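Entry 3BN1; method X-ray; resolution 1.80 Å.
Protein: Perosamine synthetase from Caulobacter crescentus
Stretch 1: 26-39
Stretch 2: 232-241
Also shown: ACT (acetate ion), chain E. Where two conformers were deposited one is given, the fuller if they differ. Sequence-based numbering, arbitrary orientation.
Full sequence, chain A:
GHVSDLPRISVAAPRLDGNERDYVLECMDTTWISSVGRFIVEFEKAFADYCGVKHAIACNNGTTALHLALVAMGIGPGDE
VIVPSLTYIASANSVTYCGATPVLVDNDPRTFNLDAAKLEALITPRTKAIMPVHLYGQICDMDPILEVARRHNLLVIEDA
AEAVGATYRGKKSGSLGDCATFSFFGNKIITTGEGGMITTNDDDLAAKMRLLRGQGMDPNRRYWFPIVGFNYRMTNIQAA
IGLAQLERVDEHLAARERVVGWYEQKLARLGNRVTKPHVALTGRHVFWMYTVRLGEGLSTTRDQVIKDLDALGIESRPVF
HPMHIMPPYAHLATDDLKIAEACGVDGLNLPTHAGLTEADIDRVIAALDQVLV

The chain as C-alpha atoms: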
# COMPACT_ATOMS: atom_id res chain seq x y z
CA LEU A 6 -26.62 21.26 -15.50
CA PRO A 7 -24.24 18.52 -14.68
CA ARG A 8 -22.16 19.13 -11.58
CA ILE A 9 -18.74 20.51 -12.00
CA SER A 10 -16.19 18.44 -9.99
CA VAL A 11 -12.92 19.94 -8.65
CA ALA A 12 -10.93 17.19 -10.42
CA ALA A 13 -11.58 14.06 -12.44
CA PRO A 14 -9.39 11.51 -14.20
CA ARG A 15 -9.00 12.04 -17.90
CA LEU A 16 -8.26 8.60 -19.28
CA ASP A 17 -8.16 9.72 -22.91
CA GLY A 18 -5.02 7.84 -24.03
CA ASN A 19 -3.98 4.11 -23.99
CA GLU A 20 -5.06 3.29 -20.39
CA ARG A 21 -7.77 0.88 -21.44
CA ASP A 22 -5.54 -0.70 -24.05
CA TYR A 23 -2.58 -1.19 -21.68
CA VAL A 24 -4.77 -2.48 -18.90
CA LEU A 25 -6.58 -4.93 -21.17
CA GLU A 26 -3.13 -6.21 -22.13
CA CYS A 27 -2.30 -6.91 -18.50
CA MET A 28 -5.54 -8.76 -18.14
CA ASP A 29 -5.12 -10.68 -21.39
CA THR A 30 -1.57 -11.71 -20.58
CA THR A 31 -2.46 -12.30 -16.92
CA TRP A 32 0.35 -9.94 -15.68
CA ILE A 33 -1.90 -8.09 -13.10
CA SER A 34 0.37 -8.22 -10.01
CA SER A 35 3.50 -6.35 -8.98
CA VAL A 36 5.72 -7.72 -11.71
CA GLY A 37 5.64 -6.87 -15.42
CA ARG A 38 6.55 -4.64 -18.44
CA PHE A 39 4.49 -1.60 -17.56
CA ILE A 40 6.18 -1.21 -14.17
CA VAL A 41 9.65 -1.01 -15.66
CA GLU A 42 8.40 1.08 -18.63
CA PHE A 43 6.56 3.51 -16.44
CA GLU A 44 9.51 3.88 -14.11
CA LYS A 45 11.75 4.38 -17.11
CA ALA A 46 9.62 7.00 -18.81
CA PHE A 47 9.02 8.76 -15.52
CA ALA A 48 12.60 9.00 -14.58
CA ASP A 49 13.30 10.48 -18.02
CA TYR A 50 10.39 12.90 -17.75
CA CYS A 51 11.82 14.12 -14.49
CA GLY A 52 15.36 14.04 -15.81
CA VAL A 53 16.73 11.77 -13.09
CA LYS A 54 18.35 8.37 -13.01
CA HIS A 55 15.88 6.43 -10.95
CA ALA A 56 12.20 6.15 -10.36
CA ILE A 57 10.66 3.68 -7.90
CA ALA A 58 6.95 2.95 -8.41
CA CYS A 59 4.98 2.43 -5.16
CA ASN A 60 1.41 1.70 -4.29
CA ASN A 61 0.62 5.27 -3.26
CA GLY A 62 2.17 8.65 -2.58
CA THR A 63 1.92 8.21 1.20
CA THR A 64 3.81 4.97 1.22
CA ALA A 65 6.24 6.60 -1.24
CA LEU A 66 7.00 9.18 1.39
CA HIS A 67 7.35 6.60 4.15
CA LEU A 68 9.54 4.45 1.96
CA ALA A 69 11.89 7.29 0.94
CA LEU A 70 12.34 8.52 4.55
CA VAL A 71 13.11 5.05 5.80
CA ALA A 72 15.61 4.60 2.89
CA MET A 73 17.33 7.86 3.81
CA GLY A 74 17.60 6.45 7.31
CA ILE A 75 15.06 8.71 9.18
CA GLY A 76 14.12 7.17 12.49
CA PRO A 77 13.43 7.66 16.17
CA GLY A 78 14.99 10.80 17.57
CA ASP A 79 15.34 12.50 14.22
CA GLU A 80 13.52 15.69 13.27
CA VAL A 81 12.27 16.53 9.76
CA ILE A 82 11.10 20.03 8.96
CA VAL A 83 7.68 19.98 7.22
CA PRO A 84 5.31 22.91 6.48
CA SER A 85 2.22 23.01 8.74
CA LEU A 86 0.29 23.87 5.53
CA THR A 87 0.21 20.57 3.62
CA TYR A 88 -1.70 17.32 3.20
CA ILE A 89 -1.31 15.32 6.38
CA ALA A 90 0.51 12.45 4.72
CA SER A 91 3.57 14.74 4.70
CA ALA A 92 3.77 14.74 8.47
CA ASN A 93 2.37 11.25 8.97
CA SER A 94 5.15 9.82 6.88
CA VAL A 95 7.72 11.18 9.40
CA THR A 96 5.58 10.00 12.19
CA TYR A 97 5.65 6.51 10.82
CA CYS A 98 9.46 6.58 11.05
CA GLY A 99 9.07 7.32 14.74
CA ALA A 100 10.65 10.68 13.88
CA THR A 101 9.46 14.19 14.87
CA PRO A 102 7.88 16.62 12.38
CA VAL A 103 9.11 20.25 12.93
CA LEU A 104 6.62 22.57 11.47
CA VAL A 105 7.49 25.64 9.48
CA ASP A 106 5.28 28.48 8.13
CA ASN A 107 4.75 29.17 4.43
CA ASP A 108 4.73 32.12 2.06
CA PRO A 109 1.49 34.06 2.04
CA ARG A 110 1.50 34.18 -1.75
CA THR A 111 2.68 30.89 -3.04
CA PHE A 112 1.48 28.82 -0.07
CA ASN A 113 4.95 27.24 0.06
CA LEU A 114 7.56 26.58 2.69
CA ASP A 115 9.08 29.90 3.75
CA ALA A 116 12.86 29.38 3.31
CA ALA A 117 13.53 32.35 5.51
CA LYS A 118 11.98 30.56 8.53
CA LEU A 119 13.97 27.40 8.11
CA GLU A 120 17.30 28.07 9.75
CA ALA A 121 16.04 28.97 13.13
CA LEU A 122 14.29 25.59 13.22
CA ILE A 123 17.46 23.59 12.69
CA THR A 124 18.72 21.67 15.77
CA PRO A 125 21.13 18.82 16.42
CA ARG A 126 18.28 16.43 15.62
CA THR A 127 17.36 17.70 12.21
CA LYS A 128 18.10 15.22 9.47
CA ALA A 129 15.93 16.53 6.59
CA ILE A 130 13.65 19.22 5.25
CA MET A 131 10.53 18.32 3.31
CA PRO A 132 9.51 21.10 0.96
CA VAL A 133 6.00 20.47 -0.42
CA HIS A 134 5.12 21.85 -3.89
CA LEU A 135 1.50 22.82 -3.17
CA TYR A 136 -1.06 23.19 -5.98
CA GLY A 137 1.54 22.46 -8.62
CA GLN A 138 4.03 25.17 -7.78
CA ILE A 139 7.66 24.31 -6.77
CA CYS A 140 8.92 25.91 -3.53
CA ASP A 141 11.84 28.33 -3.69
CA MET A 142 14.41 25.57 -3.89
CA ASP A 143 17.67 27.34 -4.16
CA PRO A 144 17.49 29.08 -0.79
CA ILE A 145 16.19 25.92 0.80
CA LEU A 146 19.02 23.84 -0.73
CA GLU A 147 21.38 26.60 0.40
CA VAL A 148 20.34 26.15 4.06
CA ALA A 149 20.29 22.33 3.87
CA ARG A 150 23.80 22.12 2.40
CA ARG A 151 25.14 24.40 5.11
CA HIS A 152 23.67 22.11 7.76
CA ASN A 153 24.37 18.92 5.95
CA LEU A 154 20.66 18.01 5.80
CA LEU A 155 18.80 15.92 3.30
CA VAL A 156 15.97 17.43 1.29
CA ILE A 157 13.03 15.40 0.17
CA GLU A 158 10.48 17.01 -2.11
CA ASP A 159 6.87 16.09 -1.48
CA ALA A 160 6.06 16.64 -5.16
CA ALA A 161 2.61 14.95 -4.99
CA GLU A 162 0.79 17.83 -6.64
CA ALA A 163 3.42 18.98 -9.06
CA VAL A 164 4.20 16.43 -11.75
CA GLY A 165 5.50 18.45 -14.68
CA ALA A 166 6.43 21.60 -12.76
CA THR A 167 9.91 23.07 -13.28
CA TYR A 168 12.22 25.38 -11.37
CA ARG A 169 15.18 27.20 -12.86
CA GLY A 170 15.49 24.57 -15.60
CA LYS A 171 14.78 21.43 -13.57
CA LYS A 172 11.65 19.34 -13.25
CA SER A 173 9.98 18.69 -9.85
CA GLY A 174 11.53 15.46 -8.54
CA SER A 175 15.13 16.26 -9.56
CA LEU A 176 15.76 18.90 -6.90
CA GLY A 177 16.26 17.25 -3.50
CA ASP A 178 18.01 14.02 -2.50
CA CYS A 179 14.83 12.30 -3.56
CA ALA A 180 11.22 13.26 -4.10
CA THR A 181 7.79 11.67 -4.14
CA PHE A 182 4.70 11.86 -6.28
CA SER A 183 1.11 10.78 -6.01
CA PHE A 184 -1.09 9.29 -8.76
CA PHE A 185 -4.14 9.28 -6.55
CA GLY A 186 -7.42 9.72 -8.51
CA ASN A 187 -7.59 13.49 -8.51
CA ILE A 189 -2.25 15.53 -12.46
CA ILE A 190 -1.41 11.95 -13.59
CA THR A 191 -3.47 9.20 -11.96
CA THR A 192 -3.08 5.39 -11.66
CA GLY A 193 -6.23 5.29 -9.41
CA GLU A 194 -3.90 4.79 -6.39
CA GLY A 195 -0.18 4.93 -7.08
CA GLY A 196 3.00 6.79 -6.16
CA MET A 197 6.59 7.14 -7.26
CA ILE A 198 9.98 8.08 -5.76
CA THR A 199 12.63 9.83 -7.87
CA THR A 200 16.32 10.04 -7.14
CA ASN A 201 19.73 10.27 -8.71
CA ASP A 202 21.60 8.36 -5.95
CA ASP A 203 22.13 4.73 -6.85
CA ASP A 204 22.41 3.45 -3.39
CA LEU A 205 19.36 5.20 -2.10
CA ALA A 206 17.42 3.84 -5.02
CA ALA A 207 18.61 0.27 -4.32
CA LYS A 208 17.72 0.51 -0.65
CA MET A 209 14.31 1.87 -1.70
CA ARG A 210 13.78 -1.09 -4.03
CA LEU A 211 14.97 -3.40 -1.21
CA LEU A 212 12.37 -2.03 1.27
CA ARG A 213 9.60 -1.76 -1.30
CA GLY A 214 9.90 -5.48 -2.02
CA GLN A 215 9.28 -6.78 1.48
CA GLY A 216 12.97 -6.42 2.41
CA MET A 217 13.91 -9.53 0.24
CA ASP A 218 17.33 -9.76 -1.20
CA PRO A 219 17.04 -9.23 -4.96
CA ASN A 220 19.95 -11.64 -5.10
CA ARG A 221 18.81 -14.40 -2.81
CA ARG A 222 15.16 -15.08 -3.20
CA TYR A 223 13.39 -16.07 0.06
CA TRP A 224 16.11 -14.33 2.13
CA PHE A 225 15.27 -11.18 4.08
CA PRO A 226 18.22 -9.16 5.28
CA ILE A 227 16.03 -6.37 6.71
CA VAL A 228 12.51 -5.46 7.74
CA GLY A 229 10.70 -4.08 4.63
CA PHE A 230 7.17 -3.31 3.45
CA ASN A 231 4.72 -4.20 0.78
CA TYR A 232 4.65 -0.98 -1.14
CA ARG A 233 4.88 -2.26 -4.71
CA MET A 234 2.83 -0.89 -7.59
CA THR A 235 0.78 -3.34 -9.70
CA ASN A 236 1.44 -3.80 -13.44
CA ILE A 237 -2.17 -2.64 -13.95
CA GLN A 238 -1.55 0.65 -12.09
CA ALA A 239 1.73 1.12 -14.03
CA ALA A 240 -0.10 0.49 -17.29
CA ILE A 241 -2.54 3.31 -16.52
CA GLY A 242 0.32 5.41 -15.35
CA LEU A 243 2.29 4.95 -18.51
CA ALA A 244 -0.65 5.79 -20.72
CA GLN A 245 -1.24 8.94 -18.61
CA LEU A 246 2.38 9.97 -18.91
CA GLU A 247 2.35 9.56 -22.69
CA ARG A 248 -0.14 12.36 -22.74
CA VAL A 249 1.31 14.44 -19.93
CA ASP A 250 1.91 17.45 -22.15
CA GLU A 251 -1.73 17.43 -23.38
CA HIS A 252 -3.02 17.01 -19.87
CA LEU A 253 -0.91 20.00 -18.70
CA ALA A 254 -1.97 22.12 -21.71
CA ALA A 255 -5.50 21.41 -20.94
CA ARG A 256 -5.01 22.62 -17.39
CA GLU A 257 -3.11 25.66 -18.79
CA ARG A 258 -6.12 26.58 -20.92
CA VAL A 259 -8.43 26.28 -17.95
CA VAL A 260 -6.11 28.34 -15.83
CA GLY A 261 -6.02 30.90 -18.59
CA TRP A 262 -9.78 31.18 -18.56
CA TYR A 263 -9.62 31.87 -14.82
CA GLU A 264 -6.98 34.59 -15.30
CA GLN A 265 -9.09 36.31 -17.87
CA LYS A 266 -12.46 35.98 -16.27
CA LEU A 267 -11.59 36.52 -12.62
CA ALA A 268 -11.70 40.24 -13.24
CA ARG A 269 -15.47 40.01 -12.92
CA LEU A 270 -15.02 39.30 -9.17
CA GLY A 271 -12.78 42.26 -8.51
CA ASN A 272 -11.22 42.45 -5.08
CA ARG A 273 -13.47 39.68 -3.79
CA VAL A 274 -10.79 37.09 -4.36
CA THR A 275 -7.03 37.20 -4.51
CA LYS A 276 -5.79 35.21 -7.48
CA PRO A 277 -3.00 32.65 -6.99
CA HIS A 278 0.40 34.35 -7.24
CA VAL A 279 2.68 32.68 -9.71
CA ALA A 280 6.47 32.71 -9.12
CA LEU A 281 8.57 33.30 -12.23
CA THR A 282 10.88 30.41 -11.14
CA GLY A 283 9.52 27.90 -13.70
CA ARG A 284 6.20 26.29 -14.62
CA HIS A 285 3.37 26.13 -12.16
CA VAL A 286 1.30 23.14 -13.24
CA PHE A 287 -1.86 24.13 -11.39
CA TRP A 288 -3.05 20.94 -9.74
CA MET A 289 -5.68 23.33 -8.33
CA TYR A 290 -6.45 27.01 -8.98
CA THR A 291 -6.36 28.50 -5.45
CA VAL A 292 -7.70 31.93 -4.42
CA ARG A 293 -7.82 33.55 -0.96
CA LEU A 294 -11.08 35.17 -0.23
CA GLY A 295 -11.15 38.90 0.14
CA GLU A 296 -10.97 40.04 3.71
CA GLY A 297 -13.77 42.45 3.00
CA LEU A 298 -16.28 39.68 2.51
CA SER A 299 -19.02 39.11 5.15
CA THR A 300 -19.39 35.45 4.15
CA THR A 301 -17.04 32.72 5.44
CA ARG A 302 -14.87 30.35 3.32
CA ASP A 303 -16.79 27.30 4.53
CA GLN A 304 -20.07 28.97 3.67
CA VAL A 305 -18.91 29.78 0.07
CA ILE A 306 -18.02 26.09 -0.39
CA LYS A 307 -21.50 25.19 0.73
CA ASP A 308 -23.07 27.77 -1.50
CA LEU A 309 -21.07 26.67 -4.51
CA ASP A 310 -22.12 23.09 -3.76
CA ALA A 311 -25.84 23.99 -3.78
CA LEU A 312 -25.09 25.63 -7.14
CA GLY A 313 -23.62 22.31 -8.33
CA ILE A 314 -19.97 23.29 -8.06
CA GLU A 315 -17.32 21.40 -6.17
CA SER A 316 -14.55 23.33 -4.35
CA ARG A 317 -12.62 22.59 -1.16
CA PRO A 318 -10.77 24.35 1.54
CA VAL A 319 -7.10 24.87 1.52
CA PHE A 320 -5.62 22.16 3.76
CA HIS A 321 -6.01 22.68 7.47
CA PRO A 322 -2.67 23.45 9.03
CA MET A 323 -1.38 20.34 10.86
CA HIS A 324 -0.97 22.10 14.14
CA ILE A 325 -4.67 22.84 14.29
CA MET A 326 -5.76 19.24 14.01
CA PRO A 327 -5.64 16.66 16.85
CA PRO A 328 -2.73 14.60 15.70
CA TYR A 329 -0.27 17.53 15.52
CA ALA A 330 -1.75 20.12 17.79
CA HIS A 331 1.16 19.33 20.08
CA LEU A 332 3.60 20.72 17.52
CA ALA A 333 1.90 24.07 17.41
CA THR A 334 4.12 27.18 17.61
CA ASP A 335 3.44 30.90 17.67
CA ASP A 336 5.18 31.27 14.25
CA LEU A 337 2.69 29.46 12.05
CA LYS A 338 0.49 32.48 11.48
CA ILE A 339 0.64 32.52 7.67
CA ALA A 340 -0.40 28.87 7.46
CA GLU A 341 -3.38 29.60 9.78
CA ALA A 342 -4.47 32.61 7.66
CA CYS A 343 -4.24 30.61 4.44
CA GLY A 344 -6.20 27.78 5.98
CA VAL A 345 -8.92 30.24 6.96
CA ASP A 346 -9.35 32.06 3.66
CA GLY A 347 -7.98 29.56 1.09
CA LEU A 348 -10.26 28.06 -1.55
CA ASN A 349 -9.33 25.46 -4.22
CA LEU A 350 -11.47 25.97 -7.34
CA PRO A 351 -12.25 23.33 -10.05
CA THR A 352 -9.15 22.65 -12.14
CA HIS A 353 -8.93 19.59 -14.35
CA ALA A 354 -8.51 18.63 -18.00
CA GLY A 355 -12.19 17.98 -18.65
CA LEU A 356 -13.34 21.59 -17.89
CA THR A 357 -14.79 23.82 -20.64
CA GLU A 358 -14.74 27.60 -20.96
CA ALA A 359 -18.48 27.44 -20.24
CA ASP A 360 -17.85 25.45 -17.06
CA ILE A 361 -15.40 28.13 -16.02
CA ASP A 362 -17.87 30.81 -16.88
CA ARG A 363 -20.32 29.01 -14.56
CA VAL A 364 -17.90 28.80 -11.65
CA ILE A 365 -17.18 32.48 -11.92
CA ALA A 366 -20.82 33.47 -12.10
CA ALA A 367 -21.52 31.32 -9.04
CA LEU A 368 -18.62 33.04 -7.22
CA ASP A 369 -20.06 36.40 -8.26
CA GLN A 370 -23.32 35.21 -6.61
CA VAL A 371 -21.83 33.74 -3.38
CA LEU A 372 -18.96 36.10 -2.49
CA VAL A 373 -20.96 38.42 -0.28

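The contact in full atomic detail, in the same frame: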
# COMPACT_ATOMS: atom_id res chain seq x y z
N GLU A 26 -4.28 -5.34 -21.86
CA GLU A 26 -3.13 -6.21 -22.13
C GLU A 26 -2.70 -6.94 -20.87
O GLU A 26 -2.34 -8.13 -20.92
CB GLU A 26 -1.95 -5.42 -22.69
CG GLU A 26 -0.74 -6.32 -22.98
CD GLU A 26 0.54 -5.54 -23.25
OE1 GLU A 26 0.43 -4.49 -23.94
OE2 GLU A 26 1.60 -5.93 -22.70
N CYS A 27 -2.74 -6.24 -19.73
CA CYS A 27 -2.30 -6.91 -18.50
C CYS A 27 -3.29 -8.02 -18.23
O CYS A 27 -2.90 -9.06 -17.76
CB CYS A 27 -2.29 -6.03 -17.24
SG CYS A 27 -1.22 -4.58 -17.28
N MET A 28 -4.56 -7.74 -18.43
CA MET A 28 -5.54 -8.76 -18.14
C MET A 28 -5.37 -9.96 -19.11
O MET A 28 -5.59 -11.14 -18.77
CB MET A 28 -6.96 -8.21 -18.45
CG MET A 28 -7.50 -7.05 -17.63
SD MET A 28 -7.36 -7.40 -15.81
CE MET A 28 -8.73 -8.59 -15.67
N ASP A 29 -5.14 -9.63 -20.36
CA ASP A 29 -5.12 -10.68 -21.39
C ASP A 29 -3.87 -11.53 -21.28
O ASP A 29 -3.89 -12.68 -21.68
CB ASP A 29 -5.24 -10.05 -22.79
CG ASP A 29 -6.67 -9.67 -23.11
OD1 ASP A 29 -7.56 -10.28 -22.46
OD2 ASP A 29 -6.91 -8.78 -23.96
N THR A 30 -2.80 -10.94 -20.76
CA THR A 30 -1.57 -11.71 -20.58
C THR A 30 -1.44 -12.29 -19.18
O THR A 30 -0.52 -13.02 -18.91
CB THR A 30 -0.36 -10.83 -20.79
OG1 THR A 30 -0.56 -9.61 -20.06
CG2 THR A 30 -0.20 -10.57 -22.31
N THR A 31 -2.39 -11.92 -18.33
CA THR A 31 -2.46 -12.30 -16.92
C THR A 31 -1.49 -11.58 -15.98
O THR A 31 -1.57 -11.79 -14.77
CB THR A 31 -2.59 -13.82 -16.73
OG1 THR A 31 -1.36 -14.46 -17.10
CG2 THR A 31 -3.73 -14.36 -17.61
N TRP A 32 -0.62 -10.71 -16.50
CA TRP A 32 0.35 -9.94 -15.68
C TRP A 32 -0.40 -8.80 -14.90
O TRP A 32 -0.47 -7.67 -15.37
CB TRP A 32 1.41 -9.27 -16.55
CG TRP A 32 2.26 -10.28 -17.06
CD1 TRP A 32 2.21 -10.83 -18.30
CD2 TRP A 32 3.17 -11.06 -16.30
NE1 TRP A 32 3.11 -11.84 -18.38
CE2 TRP A 32 3.71 -12.01 -17.16
CE3 TRP A 32 3.63 -10.99 -14.99
CZ2 TRP A 32 4.72 -12.88 -16.77
CZ3 TRP A 32 4.61 -11.87 -14.58
CH2 TRP A 32 5.15 -12.81 -15.47
N ILE A 33 -1.08 -9.11 -13.81
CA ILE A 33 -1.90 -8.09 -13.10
C ILE A 33 -1.37 -7.76 -11.66
O ILE A 33 -1.90 -6.93 -10.90
CB ILE A 33 -3.38 -8.57 -13.06
CG1 ILE A 33 -3.52 -9.79 -12.11
CG2 ILE A 33 -3.92 -8.85 -14.49
CD1 ILE A 33 -4.98 -10.01 -11.52
N SER A 34 -0.26 -8.40 -11.32
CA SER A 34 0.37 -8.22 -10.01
C SER A 34 1.55 -7.24 -10.11
O SER A 34 1.69 -6.51 -11.10
CB SER A 34 0.78 -9.59 -9.42
OG SER A 34 1.11 -9.53 -8.04
N SER A 35 2.38 -7.25 -9.08
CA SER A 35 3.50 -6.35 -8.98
C SER A 35 4.75 -6.75 -9.71
O SER A 35 5.84 -6.40 -9.28
CB SER A 35 3.83 -5.98 -7.54
OG SER A 35 3.93 -7.18 -6.80
N VAL A 36 4.58 -7.43 -10.85
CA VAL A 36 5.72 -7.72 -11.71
C VAL A 36 5.16 -7.55 -13.10
O VAL A 36 3.96 -7.80 -13.32
CB VAL A 36 6.41 -9.12 -11.53
CG1 VAL A 36 6.65 -9.46 -10.08
CG2 VAL A 36 5.67 -10.24 -12.26
N GLY A 37 6.00 -7.03 -14.00
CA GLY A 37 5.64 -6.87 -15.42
C GLY A 37 6.22 -5.66 -16.20
O GLY A 37 6.78 -4.73 -15.62
N ARG A 38 6.05 -5.67 -17.52
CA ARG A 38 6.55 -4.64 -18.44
C ARG A 38 6.19 -3.20 -18.07
O ARG A 38 7.03 -2.29 -18.07
CB ARG A 38 6.09 -4.91 -19.91
CG ARG A 38 5.00 -3.92 -20.47
CD ARG A 38 4.54 -3.99 -21.99
NE ARG A 38 4.28 -2.62 -22.49
CZ ARG A 38 3.55 -2.28 -23.56
NH1 ARG A 38 2.99 -3.22 -24.31
NH2 ARG A 38 3.36 -1.00 -23.91
N PHE A 39 4.91 -2.97 -17.84
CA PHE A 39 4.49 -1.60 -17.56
C PHE A 39 5.24 -0.97 -16.39
O PHE A 39 5.61 0.22 -16.44
CB PHE A 39 2.98 -1.59 -17.39
CG PHE A 39 2.24 -1.92 -18.66
CD1 PHE A 39 2.36 -1.12 -19.80
CD2 PHE A 39 1.39 -3.01 -18.72
CE1 PHE A 39 1.64 -1.39 -20.95
CE2 PHE A 39 0.68 -3.28 -19.87
CZ PHE A 39 0.81 -2.48 -20.99
N TYR A 232 5.05 -2.24 -0.57
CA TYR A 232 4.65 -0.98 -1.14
C TYR A 232 4.78 -0.99 -2.65
O TYR A 232 4.97 0.03 -3.25
CB TYR A 232 5.53 0.14 -0.57
CG TYR A 232 5.27 0.53 0.90
CD1 TYR A 232 4.13 0.09 1.59
CD2 TYR A 232 6.22 1.27 1.60
CE1 TYR A 232 3.90 0.48 2.92
CE2 TYR A 232 5.99 1.70 2.90
CZ TYR A 232 4.82 1.32 3.54
OH TYR A 232 4.66 1.74 4.82
N ARG A 233 4.69 -2.16 -3.26
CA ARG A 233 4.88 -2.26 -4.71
C ARG A 233 3.67 -1.82 -5.48
O ARG A 233 2.55 -2.10 -5.09
CB ARG A 233 5.10 -3.73 -5.10
CG ARG A 233 6.21 -4.36 -4.32
CD ARG A 233 6.25 -5.88 -4.60
NE ARG A 233 5.17 -6.62 -3.92
CZ ARG A 233 5.34 -7.65 -3.08
NH1 ARG A 233 6.56 -8.13 -2.84
NH2 ARG A 233 4.27 -8.29 -2.54
N MET A 234 3.91 -1.28 -6.68
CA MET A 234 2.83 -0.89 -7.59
C MET A 234 2.43 -2.13 -8.44
O MET A 234 3.32 -2.93 -8.80
CB MET A 234 3.34 0.18 -8.58
CG MET A 234 2.19 0.72 -9.43
SD MET A 234 2.70 2.01 -10.53
CE MET A 234 2.74 3.50 -9.43
N THR A 235 1.15 -2.28 -8.78
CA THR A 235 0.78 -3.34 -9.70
C THR A 235 1.10 -2.97 -11.17
O THR A 235 1.24 -1.78 -11.54
CB THR A 235 -0.72 -3.67 -9.68
OG1 THR A 235 -1.54 -2.52 -10.06
CG2 THR A 235 -1.07 -4.26 -8.34
N ASN A 236 1.19 -3.99 -12.02
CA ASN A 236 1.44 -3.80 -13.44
C ASN A 236 0.23 -3.08 -14.03
O ASN A 236 0.38 -2.33 -14.99
CB ASN A 236 1.63 -5.16 -14.15
CG ASN A 236 2.36 -5.06 -15.51
OD1 ASN A 236 3.31 -4.30 -15.69
ND2 ASN A 236 1.93 -5.91 -16.46
N ILE A 237 -0.96 -3.32 -13.48
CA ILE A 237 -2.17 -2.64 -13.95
C ILE A 237 -2.09 -1.13 -13.65
O ILE A 237 -2.32 -0.32 -14.55
CB ILE A 237 -3.50 -3.24 -13.29
CG1 ILE A 237 -3.89 -4.56 -14.02
CG2 ILE A 237 -4.63 -2.19 -13.41
CD1 ILE A 237 -5.18 -5.29 -13.56
N GLN A 238 -1.70 -0.76 -12.43
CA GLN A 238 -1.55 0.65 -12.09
C GLN A 238 -0.45 1.27 -12.96
O GLN A 238 -0.56 2.40 -13.40
CB GLN A 238 -1.13 0.84 -10.61
CG GLN A 238 -2.19 0.42 -9.56
CD GLN A 238 -1.57 -0.04 -8.23
OE1 GLN A 238 -1.52 -1.22 -7.97
NE2 GLN A 238 -1.10 0.90 -7.43
N ALA A 239 0.64 0.54 -13.21
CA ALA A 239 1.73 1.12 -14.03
C ALA A 239 1.26 1.30 -15.48
O ALA A 239 1.71 2.22 -16.20
CB ALA A 239 3.02 0.25 -14.01
N ALA A 240 0.40 0.40 -15.92
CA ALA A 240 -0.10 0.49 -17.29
C ALA A 240 -0.88 1.80 -17.42
O ALA A 240 -0.61 2.61 -18.31
CB ALA A 240 -0.90 -0.76 -17.68
N ILE A 241 -1.78 2.07 -16.48
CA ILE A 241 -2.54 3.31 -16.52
C ILE A 241 -1.58 4.48 -16.41
O ILE A 241 -1.65 5.52 -17.13
CB ILE A 241 -3.60 3.40 -15.38
CG1 ILE A 241 -4.63 2.25 -15.50
CG2 ILE A 241 -4.26 4.85 -15.49
CD1 ILE A 241 -5.69 2.09 -14.36
C ACT E . 4.91 -11.07 -1.05
O ACT E . 4.20 -10.12 -0.60
OXT ACT E . 6.10 -10.82 -1.67
CH3 ACT E . 4.48 -12.50 -0.87

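The contact is organised around one polar side chain, Asn236, in the first turn of the helix 236-241. A loop of the first stretch wraps round it, and it has more area covered by the opposite stretch than any other residue here. Its backbone is used first: Asn236 N, unpaired within its own helix at this first turn, donates to Ser34 O at 2.7 Å. The t rotamer (chi1 -160°) then sends the amide into the loop, where Asn236 ND2 donates to Trp32 O at 3.2 Å, nearly straight at 166°. The other end of the amide, Asn236 OD1, lies 3.0 Å from Phe39 N, at the start of the helix that follows Gly37. The amide thus spans from Trp32 in the loop to Phe39 in the helix that follows it. It is buried with its NH2 group bonded to Trp32 O, and its oxygen is hydrogen-bonded to a residue just outside the stretches.

Gly37 belongs to this arrangement. Its phi/psi of 147/170 would jam a CB against the preceding carbonyl, and an ideal CB would also sit 2.5 Å from Asn236 CG, so the position is closed to side chains on two counts.

Just before the helix, Thr235 takes the p rotamer and caps it: Gln238 N donates to Thr235 OG1 at 3.0 Å. Gln238 folds its side chain back so that its OE1 accepts from Thr235 N at 3.0 Å and, very short at 2.5 Å, from Thr235 OG1. This closed loop of bonds fixes the helix start that presents Asn236. The CA atoms of Ser35 and Thr235 approach to 4.1 Å, close enough for a CA-H...O contact from Ser35 CA to Met234 O at 3.4 Å.

Apolar packing flanks the amide. Phe39, in the m rotamer, offers a ring face to Ala240, whose CB lies 3.5 Å from the centroid, 19° off the normal; the small methyl can come that near. Ala239 CB packs 3.8 Å from Phe39 CB. Ile237, m and t, extends its CD1 to Met28 SD and to Ile33 CB, both at 3.8 Å, while its CG1 meets Cys27 CB at 3.9 Å. Cys27, also m, places SG 3.9 Å from Ala240 CB. Helices 26-30 and 236-241 run roughly antiparallel (149°), their axes 10.2 Å apart at closest.

At the margin, Arg233 NE passes 3.2 Å from Ser35 OG, but the angle is too poor for a hydrogen bond. Both atoms are hydrogen-bonded elsewhere in the structure, and Arg233 donates from NH2 to acetate O at 2.7 Å and from NH1 to acetate OXT at 3.0 Å; the ion is probably from the crystallisation liquor.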